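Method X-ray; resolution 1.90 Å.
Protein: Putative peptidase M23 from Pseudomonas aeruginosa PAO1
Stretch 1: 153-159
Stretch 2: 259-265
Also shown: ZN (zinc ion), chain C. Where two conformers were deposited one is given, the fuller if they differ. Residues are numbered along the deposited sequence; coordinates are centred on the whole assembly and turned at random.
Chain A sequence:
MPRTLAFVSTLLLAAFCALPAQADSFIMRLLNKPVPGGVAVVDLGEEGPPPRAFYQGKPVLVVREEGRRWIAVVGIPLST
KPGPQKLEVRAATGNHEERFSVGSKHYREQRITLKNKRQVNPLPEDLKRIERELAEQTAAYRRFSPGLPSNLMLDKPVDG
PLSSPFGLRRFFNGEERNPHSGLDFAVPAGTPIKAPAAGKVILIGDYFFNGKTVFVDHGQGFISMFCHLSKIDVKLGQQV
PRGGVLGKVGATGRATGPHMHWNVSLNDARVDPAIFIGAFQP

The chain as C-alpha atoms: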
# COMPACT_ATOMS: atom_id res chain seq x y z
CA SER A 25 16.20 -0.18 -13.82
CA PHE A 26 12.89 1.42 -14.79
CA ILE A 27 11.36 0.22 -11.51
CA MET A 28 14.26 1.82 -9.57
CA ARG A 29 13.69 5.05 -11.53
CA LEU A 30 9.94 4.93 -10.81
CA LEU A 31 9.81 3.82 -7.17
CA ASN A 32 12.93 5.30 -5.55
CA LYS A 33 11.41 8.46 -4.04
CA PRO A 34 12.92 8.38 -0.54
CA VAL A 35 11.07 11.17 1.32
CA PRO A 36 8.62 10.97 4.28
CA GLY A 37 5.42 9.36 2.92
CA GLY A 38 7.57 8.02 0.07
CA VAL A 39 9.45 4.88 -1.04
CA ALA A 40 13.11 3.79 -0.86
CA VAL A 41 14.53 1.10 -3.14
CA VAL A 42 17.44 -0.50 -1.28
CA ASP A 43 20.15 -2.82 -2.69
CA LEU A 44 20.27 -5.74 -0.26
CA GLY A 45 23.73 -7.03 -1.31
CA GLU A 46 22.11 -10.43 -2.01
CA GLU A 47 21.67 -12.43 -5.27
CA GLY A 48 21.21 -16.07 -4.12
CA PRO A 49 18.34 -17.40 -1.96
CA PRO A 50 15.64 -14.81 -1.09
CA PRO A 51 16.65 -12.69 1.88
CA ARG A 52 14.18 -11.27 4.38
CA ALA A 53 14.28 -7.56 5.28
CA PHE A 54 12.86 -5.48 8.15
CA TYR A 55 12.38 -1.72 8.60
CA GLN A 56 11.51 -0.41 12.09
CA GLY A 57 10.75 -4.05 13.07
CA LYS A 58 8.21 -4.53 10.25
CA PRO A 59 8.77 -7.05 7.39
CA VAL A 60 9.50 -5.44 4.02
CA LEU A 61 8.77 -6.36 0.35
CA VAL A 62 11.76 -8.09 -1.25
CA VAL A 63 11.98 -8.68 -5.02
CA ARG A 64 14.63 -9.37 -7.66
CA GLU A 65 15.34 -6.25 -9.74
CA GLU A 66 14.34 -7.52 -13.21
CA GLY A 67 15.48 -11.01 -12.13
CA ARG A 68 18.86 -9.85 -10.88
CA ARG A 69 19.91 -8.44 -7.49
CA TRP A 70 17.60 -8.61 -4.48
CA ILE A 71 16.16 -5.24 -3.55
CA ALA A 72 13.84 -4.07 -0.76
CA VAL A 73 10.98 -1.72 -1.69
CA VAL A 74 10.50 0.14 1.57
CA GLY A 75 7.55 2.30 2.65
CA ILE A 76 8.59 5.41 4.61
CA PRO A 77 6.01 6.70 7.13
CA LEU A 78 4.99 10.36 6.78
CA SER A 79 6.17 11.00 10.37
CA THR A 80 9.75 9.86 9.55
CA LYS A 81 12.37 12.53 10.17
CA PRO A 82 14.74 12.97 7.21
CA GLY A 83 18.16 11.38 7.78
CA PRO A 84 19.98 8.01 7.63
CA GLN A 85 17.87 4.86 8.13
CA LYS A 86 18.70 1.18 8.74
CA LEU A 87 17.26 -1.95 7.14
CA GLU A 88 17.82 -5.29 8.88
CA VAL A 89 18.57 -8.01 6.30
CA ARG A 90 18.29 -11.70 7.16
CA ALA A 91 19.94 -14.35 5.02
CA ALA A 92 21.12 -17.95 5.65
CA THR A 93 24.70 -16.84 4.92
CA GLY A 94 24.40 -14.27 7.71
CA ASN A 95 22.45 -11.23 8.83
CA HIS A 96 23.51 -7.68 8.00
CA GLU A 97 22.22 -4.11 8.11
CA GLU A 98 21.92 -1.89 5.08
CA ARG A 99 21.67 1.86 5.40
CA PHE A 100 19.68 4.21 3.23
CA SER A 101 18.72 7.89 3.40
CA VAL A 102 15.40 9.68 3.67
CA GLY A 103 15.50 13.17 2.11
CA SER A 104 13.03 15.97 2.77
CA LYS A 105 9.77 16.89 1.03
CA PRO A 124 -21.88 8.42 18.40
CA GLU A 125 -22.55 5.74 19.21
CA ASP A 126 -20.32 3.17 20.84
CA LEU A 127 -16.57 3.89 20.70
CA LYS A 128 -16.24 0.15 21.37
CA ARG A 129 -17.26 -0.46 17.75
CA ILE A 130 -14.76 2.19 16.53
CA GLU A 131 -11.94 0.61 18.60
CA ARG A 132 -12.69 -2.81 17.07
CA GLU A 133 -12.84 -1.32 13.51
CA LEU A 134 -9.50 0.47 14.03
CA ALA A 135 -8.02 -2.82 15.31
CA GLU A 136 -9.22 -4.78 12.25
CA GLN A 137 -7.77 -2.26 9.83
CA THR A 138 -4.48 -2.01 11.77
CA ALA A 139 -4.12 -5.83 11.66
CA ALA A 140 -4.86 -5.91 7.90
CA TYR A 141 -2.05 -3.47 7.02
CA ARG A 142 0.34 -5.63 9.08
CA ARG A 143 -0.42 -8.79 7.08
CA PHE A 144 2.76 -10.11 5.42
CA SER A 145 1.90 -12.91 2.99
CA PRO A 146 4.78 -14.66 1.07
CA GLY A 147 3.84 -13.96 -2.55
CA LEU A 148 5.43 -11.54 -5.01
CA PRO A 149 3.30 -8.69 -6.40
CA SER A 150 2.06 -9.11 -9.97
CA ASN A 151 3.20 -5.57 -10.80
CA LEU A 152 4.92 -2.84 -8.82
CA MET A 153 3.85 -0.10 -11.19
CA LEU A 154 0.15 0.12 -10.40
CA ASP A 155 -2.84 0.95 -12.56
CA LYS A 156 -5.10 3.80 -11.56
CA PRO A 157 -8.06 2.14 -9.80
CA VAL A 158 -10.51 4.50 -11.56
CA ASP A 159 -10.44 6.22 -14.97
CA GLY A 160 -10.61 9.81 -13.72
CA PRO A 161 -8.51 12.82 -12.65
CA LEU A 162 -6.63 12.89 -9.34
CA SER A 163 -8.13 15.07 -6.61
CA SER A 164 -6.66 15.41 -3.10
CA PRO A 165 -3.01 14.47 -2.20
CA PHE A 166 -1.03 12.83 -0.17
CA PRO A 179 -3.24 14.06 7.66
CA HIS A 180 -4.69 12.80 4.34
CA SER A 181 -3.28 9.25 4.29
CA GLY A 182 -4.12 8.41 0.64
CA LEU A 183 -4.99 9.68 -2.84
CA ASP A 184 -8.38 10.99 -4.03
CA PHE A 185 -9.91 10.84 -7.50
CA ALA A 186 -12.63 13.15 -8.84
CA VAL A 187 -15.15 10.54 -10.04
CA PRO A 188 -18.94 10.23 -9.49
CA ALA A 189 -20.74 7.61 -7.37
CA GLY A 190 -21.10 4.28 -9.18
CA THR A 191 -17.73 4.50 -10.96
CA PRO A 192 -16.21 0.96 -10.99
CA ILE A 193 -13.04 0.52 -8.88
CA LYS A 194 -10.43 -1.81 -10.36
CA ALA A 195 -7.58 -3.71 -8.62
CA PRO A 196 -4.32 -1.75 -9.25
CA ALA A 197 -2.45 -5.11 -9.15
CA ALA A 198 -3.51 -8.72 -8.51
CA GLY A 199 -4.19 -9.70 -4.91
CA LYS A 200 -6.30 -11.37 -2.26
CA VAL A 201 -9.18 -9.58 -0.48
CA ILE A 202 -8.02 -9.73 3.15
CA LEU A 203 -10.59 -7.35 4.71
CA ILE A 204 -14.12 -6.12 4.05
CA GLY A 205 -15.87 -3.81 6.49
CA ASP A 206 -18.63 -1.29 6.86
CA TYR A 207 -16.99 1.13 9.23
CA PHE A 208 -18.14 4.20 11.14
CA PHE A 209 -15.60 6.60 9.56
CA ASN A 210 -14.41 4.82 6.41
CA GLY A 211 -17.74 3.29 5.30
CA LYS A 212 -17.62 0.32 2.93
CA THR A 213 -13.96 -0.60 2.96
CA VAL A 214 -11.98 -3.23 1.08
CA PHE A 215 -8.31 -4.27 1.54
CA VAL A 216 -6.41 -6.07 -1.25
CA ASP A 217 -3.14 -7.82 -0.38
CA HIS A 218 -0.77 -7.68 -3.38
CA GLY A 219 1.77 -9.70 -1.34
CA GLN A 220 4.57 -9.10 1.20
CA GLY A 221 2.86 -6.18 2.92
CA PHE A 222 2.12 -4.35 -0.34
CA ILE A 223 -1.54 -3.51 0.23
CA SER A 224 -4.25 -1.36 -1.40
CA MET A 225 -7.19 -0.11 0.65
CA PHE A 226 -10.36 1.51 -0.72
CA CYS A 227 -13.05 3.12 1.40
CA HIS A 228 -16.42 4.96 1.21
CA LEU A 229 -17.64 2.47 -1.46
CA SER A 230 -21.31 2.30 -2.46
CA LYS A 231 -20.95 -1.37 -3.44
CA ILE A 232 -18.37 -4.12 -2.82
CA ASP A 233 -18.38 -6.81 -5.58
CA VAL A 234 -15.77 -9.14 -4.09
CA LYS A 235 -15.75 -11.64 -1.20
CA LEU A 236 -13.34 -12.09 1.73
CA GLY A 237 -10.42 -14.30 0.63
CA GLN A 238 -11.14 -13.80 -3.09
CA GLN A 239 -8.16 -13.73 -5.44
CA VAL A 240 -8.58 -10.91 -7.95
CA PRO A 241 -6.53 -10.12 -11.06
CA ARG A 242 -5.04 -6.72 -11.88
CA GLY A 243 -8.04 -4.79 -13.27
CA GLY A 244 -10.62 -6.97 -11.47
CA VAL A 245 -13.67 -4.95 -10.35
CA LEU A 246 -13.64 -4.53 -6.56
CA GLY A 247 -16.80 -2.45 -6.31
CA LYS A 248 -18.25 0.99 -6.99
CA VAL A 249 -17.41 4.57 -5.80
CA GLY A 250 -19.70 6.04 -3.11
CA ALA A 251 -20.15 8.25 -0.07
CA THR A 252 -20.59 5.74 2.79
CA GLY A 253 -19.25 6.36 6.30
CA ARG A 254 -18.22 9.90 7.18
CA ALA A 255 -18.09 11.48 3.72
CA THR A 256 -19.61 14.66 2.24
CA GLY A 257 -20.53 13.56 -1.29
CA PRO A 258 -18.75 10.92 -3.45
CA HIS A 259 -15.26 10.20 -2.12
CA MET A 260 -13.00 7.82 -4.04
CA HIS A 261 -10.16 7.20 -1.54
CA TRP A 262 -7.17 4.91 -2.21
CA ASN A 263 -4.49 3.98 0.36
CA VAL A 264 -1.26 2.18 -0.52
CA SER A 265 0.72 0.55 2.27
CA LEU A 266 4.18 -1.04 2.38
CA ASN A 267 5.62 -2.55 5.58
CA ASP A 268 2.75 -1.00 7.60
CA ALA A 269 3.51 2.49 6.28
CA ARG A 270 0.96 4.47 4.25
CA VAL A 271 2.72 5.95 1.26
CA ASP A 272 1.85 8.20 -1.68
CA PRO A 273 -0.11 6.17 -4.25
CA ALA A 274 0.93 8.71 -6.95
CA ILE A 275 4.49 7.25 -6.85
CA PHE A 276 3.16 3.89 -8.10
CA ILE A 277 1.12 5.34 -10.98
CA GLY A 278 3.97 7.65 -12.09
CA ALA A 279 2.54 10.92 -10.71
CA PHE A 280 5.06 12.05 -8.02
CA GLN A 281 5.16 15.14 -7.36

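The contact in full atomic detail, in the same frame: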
# COMPACT_ATOMS: atom_id res chain seq x y z
N MET A 153 4.50 -1.26 -10.61
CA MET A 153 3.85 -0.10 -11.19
C MET A 153 2.37 -0.42 -11.27
O MET A 153 1.96 -1.38 -11.94
CB MET A 153 4.40 0.26 -12.57
CG MET A 153 3.82 1.56 -13.12
SD MET A 153 4.47 2.12 -14.71
CE MET A 153 3.75 3.77 -14.81
N LEU A 154 1.57 0.39 -10.59
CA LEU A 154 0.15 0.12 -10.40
C LEU A 154 -0.71 0.87 -11.40
O LEU A 154 -0.37 1.97 -11.84
CB LEU A 154 -0.27 0.51 -8.98
CG LEU A 154 0.43 -0.19 -7.82
CD1 LEU A 154 -0.11 0.30 -6.48
CD2 LEU A 154 0.29 -1.70 -7.94
N ASP A 155 -1.84 0.26 -11.77
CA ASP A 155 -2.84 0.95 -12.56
C ASP A 155 -3.62 1.88 -11.65
O ASP A 155 -3.79 1.58 -10.47
CB ASP A 155 -3.83 -0.02 -13.19
CG ASP A 155 -3.19 -0.93 -14.22
OD1 ASP A 155 -2.11 -0.60 -14.76
OD2 ASP A 155 -3.79 -1.98 -14.49
N LYS A 156 -4.08 2.99 -12.21
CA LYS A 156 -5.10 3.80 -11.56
C LYS A 156 -6.33 2.92 -11.34
O LYS A 156 -6.74 2.19 -12.24
CB LYS A 156 -5.47 5.01 -12.42
CG LYS A 156 -4.40 6.08 -12.50
CD LYS A 156 -4.74 7.11 -13.55
CE LYS A 156 -5.96 7.92 -13.16
NZ LYS A 156 -6.32 8.91 -14.20
N PRO A 157 -6.88 2.93 -10.11
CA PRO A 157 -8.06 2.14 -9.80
C PRO A 157 -9.36 2.66 -10.42
O PRO A 157 -10.33 1.91 -10.53
CB PRO A 157 -8.13 2.16 -8.28
CG PRO A 157 -7.36 3.34 -7.87
CD PRO A 157 -6.40 3.69 -8.95
N VAL A 158 -9.38 3.93 -10.81
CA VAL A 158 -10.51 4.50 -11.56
C VAL A 158 -10.01 5.36 -12.72
O VAL A 158 -8.94 5.98 -12.62
CB VAL A 158 -11.45 5.36 -10.66
CG1 VAL A 158 -12.29 4.49 -9.75
CG2 VAL A 158 -10.66 6.34 -9.85
N ASP A 159 -10.77 5.38 -13.82
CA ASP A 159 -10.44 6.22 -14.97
C ASP A 159 -10.98 7.64 -14.77
O ASP A 159 -12.06 7.98 -15.25
CB ASP A 159 -10.99 5.60 -16.27
CG ASP A 159 -10.46 4.19 -16.53
OD1 ASP A 159 -9.27 3.93 -16.26
OD2 ASP A 159 -11.24 3.35 -17.01
N HIS A 259 -16.64 10.12 -2.56
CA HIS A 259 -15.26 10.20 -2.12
C HIS A 259 -14.51 8.90 -2.43
O HIS A 259 -14.49 7.95 -1.64
CB HIS A 259 -15.20 10.58 -0.63
CG HIS A 259 -13.81 10.69 -0.06
ND1 HIS A 259 -13.57 10.70 1.30
CD2 HIS A 259 -12.60 10.79 -0.65
CE1 HIS A 259 -12.28 10.80 1.52
NE2 HIS A 259 -11.66 10.85 0.35
N MET A 260 -13.90 8.88 -3.61
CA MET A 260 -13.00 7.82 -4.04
C MET A 260 -11.64 7.97 -3.33
O MET A 260 -10.84 8.83 -3.68
CB MET A 260 -12.86 7.87 -5.56
CG MET A 260 -11.80 6.98 -6.17
SD MET A 260 -11.93 5.26 -5.70
CE MET A 260 -10.24 4.74 -6.00
N HIS A 261 -11.41 7.15 -2.31
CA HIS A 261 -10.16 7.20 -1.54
C HIS A 261 -9.37 5.89 -1.68
O HIS A 261 -9.91 4.81 -1.46
CB HIS A 261 -10.43 7.50 -0.06
CG HIS A 261 -9.19 7.65 0.77
ND1 HIS A 261 -8.63 8.88 1.07
CD2 HIS A 261 -8.41 6.73 1.38
CE1 HIS A 261 -7.56 8.71 1.81
NE2 HIS A 261 -7.40 7.41 2.02
N TRP A 262 -8.09 6.04 -2.02
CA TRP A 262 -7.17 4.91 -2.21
C TRP A 262 -5.94 5.06 -1.32
O TRP A 262 -5.21 6.06 -1.42
CB TRP A 262 -6.77 4.83 -3.69
CG TRP A 262 -5.75 3.76 -4.08
CD1 TRP A 262 -5.56 2.54 -3.50
CD2 TRP A 262 -4.80 3.84 -5.15
NE1 TRP A 262 -4.56 1.85 -4.15
CE2 TRP A 262 -4.08 2.63 -5.17
CE3 TRP A 262 -4.49 4.82 -6.11
CZ2 TRP A 262 -3.06 2.37 -6.09
CZ3 TRP A 262 -3.48 4.57 -7.03
CH2 TRP A 262 -2.77 3.35 -7.01
N ASN A 263 -5.73 4.09 -0.43
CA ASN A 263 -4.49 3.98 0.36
C ASN A 263 -3.58 2.93 -0.23
O ASN A 263 -4.06 1.90 -0.68
CB ASN A 263 -4.79 3.57 1.80
CG ASN A 263 -5.45 4.67 2.60
OD1 ASN A 263 -5.15 5.85 2.42
ND2 ASN A 263 -6.35 4.30 3.49
N VAL A 264 -2.27 3.20 -0.22
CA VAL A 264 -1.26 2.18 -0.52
C VAL A 264 -0.34 2.05 0.69
O VAL A 264 0.16 3.05 1.20
CB VAL A 264 -0.43 2.50 -1.79
CG1 VAL A 264 0.76 1.52 -1.93
CG2 VAL A 264 -1.29 2.43 -3.03
N SER A 265 -0.14 0.82 1.14
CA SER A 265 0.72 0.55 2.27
C SER A 265 1.86 -0.38 1.87
O SER A 265 1.70 -1.26 1.02
CB SER A 265 -0.11 -0.04 3.41
OG SER A 265 0.62 -0.17 4.63
ZN ZN C . -9.29 10.79 0.46

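Stretch 1 has no regular helix or strand. Stretch 2 supplies a β-strand that runs through Ser265 and continues later in the chain. The touching parts run nearly antiparallel, with end-to-end directions 170° apart. By CA position, Leu154 lies nearest Val264, Pro157 nearest Trp262, and Val158 nearest Met260. The CA atoms of Pro157 and Trp262 are 8.1 Å apart. This spacing leaves room for side chains between the backbones, and no hydrogen bond crosses the contact. The stretches are held by apolar packing, which buries 297 Å² in total.

Trp262 covers the most surface. Its CA-to-CB bond points toward stretch 1, and chi1 is in the t well. Pro157 sits over one face of the indole. Pro157 CD lies 3.6 Å from Trp262 CE3. The same Pro157 CD is 3.9 Å from the centroid of the six-membered ring formed by Trp262 CD2, CE2, CE3, CZ2, CZ3 and CH2, and 25° off the ring normal. This is a CH-pi contact. Proline CD is bonded to the ring nitrogen, so its hydrogens are slightly polarised and suit the electron-rich indole face.

Leu154 meets the same ring at its edge, near the ring plane. Leu154 CD1 is 3.6 Å from Trp262 CZ2, a close apolar contact. The same methyl reaches Val264, with Leu154 CD1 4.2 Å from Val264 CG2. Asp155 contributes backbone here: its carbonyl O is 4.0 Å from Trp262 CH2. Its side chain starts away from stretch 2, and both carboxylate oxygens are hydrogen-bonded elsewhere in the structure.

Met260 and Pro157 cover the next largest areas, and they touch each other. Met260 CE lies 3.7 Å from Pro157 CG. The proline thus packs against both Trp262 and Met260. Further along stretch 1, Val158 CG2 is 3.9 Å from Met260 CG. The methionine side chain is long and flexible, and here it meets two neighbouring residues of stretch 1.

Directions alternate along stretch 2. The CA-to-CB bonds of Met260, Trp262 and Val264 point toward stretch 1, while His261, Asn263 and Ser265 are out of its reach. His261 ND1 binds the zinc ion at 2.1 Å, and His259 NE2 binds it at 2.4 Å. Two further ligand atoms come from elsewhere in the structure. His261 NE2 donates a hydrogen bond to Asn263 OD1 at 2.8 Å. This bond uses the imidazole nitrogen that does not bind the metal, and it can help orient the ring. One segment therefore offers an apolar row to stretch 1 and also carries two zinc ligands.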